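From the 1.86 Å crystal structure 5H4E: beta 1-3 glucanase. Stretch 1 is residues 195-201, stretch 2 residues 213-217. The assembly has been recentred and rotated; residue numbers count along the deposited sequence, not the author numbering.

Stretch 1 195-201: AEFKSLV
Stretch 2 213-217: LGTFT

The two stretches of this beta 1-3 glucanase meet through a small apolar contact, centred on F216 and L200, that two waters supplement, with no direct hydrogen bond between them; 271 Å² is buried in all. Stretch 1 begins as a weakly bonded helix (K198 N to A195 O, 3.2 Å) and closes in a type I turn from K198 to V201, V201 N donating to K198 O at 3.3 Å. Stretch 2 is irregular: G214 is extended (phi/psi -61/153), whereas T215 and F216 lie near -100/10. L200 and G214 are in register, their CA atoms 5.7 Å apart.

F216 (chi1 m, chi2 68°) points its CA-to-CB bond toward stretch 1, and its CZ sits over one face of the F197 ring, 3.6 Å from F197 CE1. The ring planes are inclined at 31°, with centroids 4.7 Å apart. F216 CE1 also lies 3.4 Å from E196 O. L200 (m, t) brings CD2 to 3.6 Å from G214 CA and 3.5 Å from T215 N. F197, L200, G214 and F216 are buried, a setting that suits the three apolar side chains.

The polar groups are joined through solvent. Water 1 donates to E196 O (2.9 Å) and T215 OG1 (2.7 Å) and hydrogen-bonds S199 OG (2.6 Å), both hydroxyl side chains being p rotamers. Water 2 bridges the backbones, donating to S199 O (2.9 Å) and L213 O (2.8 Å).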

ATOM      1  N   ALA A 195     -22.700  -3.286   6.598  1.00 22.14           N
ATOM      2  CA  ALA A 195     -22.490  -4.039   7.831  1.00 23.79           C
ATOM      3  C   ALA A 195     -21.227  -4.894   7.827  1.00 20.24           C
ATOM      4  O   ALA A 195     -20.525  -4.946   8.825  1.00 23.52           O
ATOM      5  CB  ALA A 195     -23.705  -4.918   8.120  1.00 23.58           C
ATOM      6  N   GLU A 196     -20.940  -5.570   6.715  1.00 21.83           N
ATOM      7  CA  GLU A 196     -19.777  -6.463   6.652  1.00 20.55           C
ATOM      8  C   GLU A 196     -18.453  -5.748   6.927  1.00 19.63           C
ATOM      9  O   GLU A 196     -17.477  -6.370   7.351  1.00 19.72           O
ATOM     10  CB  GLU A 196     -19.697  -7.151   5.282  1.00 21.35           C
ATOM     11  CG  GLU A 196     -20.866  -8.062   4.972  1.00 25.12           C
ATOM     12  CD  GLU A 196     -21.976  -7.364   4.195  1.00 24.74           C
ATOM     13  OE1 GLU A 196     -22.027  -6.118   4.181  1.00 24.46           O
ATOM     14  OE2 GLU A 196     -22.802  -8.074   3.585  1.00 30.77           O
ATOM     15  N   PHE A 197     -18.412  -4.441   6.681  1.00 21.09           N
ATOM     16  CA  PHE A 197     -17.158  -3.696   6.787  1.00 17.79           C
ATOM     17  C   PHE A 197     -16.987  -2.931   8.084  1.00 20.38           C
ATOM     18  O   PHE A 197     -15.908  -2.403   8.341  1.00 17.93           O
ATOM     19  CB  PHE A 197     -17.037  -2.719   5.617  1.00 16.65           C
ATOM     20  CG  PHE A 197     -16.821  -3.398   4.307  1.00 17.17           C
ATOM     21  CD1 PHE A 197     -15.537  -3.636   3.844  1.00 18.84           C
ATOM     22  CD2 PHE A 197     -17.902  -3.827   3.554  1.00 18.97           C
ATOM     23  CE1 PHE A 197     -15.326  -4.280   2.645  1.00 19.70           C
ATOM     24  CE2 PHE A 197     -17.703  -4.480   2.351  1.00 18.79           C
ATOM     25  CZ  PHE A 197     -16.405  -4.702   1.894  1.00 19.19           C
ATOM     26  N   LYS A 198     -18.038  -2.876   8.900  1.00 18.68           N
ATOM     27  CA  LYS A 198     -18.038  -2.007  10.076  1.00 22.25           C
ATOM     28  C   LYS A 198     -17.051  -2.439  11.164  1.00 24.53           C
ATOM     29  O   LYS A 198     -16.404  -1.589  11.786  1.00 22.38           O
ATOM     30  CB  LYS A 198     -19.451  -1.917  10.674  1.00 23.22           C
ATOM     31  CG  LYS A 198     -20.436  -1.122   9.821  1.00 27.57           C
ATOM     32  CD  LYS A 198     -21.650  -0.694  10.646  1.00 30.67           C
ATOM     33  CE  LYS A 198     -22.625   0.155   9.824  1.00 30.77           C
ATOM     34  NZ  LYS A 198     -23.456  -0.706   8.966  1.00 37.11           N
ATOM     35  N   SER A 199     -16.927  -3.742  11.406  1.00 22.06           N
ATOM     36  CA  SER A 199     -16.098  -4.187  12.532  1.00 21.89           C
ATOM     37  C   SER A 199     -14.614  -4.213  12.176  1.00 22.65           C
ATOM     38  O   SER A 199     -13.790  -4.656  12.972  1.00 21.72           O
ATOM     39  CB  SER A 199     -16.539  -5.569  13.033  1.00 24.76           C
ATOM     40  OG  SER A 199     -16.205  -6.605  12.121  1.00 24.91           O
ATOM     41  N   LEU A 200     -14.272  -3.727  10.988  1.00 18.74           N
ATOM     42  CA  LEU A 200     -12.864  -3.527  10.645  1.00 19.65           C
ATOM     43  C   LEU A 200     -12.266  -2.437  11.521  1.00 18.81           C
ATOM     44  O   LEU A 200     -11.046  -2.350  11.673  1.00 17.70           O
ATOM     45  CB  LEU A 200     -12.709  -3.162   9.162  1.00 16.20           C
ATOM     46  CG  LEU A 200     -13.047  -4.306   8.204  1.00 17.67           C
ATOM     47  CD1 LEU A 200     -12.913  -3.856   6.720  1.00 16.32           C
ATOM     48  CD2 LEU A 200     -12.198  -5.549   8.492  1.00 15.64           C
ATOM     49  N   VAL A 201     -13.138  -1.598  12.081  1.00 19.02           N
ATOM     50  CA  VAL A 201     -12.730  -0.523  12.972  1.00 17.52           C
ATOM     51  C   VAL A 201     -12.288  -1.055  14.328  1.00 19.54           C
ATOM     52  O   VAL A 201     -13.062  -1.728  15.015  1.00 19.57           O
ATOM     53  CB  VAL A 201     -13.879   0.472  13.229  1.00 21.42           C
ATOM     54  CG1 VAL A 201     -13.437   1.572  14.188  1.00 21.39           C
ATOM     55  CG2 VAL A 201     -14.363   1.059  11.938  1.00 21.60           C
ATOM     56  N   LEU A 213      -6.212  -7.992  11.544  1.00 19.24           N
ATOM     57  CA  LEU A 213      -7.383  -8.571  12.214  1.00 18.22           C
ATOM     58  C   LEU A 213      -8.667  -8.373  11.398  1.00 19.73           C
ATOM     59  O   LEU A 213      -9.778  -8.468  11.925  1.00 17.15           O
ATOM     60  CB  LEU A 213      -7.557  -7.965  13.610  1.00 21.64           C
ATOM     61  CG  LEU A 213      -6.370  -8.084  14.573  1.00 21.81           C
ATOM     62  CD1 LEU A 213      -6.696  -7.427  15.921  1.00 19.10           C
ATOM     63  CD2 LEU A 213      -5.954  -9.545  14.773  1.00 23.00           C
ATOM     64  N   GLY A 214      -8.499  -8.099  10.111  1.00 18.90           N
ATOM     65  CA  GLY A 214      -9.621  -7.957   9.199  1.00 16.37           C
ATOM     66  C   GLY A 214     -10.462  -9.222   9.086  1.00 21.34           C
ATOM     67  O   GLY A 214      -9.961 -10.339   9.254  1.00 19.57           O
ATOM     68  N   THR A 215     -11.740  -9.037   8.759  1.00 21.84           N
ATOM     69  CA  THR A 215     -12.717 -10.114   8.791  1.00 20.90           C
ATOM     70  C   THR A 215     -12.948 -10.803   7.449  1.00 22.43           C
ATOM     71  O   THR A 215     -13.871 -11.619   7.315  1.00 21.48           O
ATOM     72  CB  THR A 215     -14.054  -9.590   9.298  1.00 21.62           C
ATOM     73  OG1 THR A 215     -14.465  -8.477   8.489  1.00 21.97           O
ATOM     74  CG2 THR A 215     -13.916  -9.136  10.753  1.00 21.81           C
ATOM     75  N   PHE A 216     -12.119 -10.493   6.459  1.00 18.77           N
ATOM     76  CA  PHE A 216     -12.345 -11.021   5.120  1.00 22.43           C
ATOM     77  C   PHE A 216     -11.298 -12.055   4.725  1.00 19.97           C
ATOM     78  O   PHE A 216     -11.249 -12.502   3.573  1.00 19.81           O
ATOM     79  CB  PHE A 216     -12.381  -9.884   4.094  1.00 20.89           C
ATOM     80  CG  PHE A 216     -13.616  -9.011   4.178  1.00 19.92           C
ATOM     81  CD1 PHE A 216     -13.830  -8.180   5.268  1.00 18.05           C
ATOM     82  CD2 PHE A 216     -14.548  -9.011   3.149  1.00 22.37           C
ATOM     83  CE1 PHE A 216     -14.947  -7.368   5.343  1.00 20.20           C
ATOM     84  CE2 PHE A 216     -15.684  -8.203   3.211  1.00 22.03           C
ATOM     85  CZ  PHE A 216     -15.886  -7.374   4.304  1.00 17.40           C
ATOM     86  N   THR A 217     -10.465 -12.447   5.683  1.00 18.93           N
ATOM     87  CA  THR A 217      -9.555 -13.554   5.467  1.00 21.71           C
ATOM     88  C   THR A 217     -10.359 -14.848   5.385  1.00 26.32           C
ATOM     89  O   THR A 217     -11.553 -14.877   5.714  1.00 23.17           O
ATOM     90  CB  THR A 217      -8.506 -13.674   6.589  1.00 22.51           C
ATOM     91  OG1 THR A 217      -9.158 -14.081   7.794  1.00 25.08           O
ATOM     92  CG2 THR A 217      -7.808 -12.342   6.824  1.00 26.44           C
TER
HETATM   93  O   HOH W   1     -15.704  -6.368   9.626  1.00 21.48           O
HETATM   94  O   HOH W   2     -11.580  -6.534  12.817  1.00 23.69           O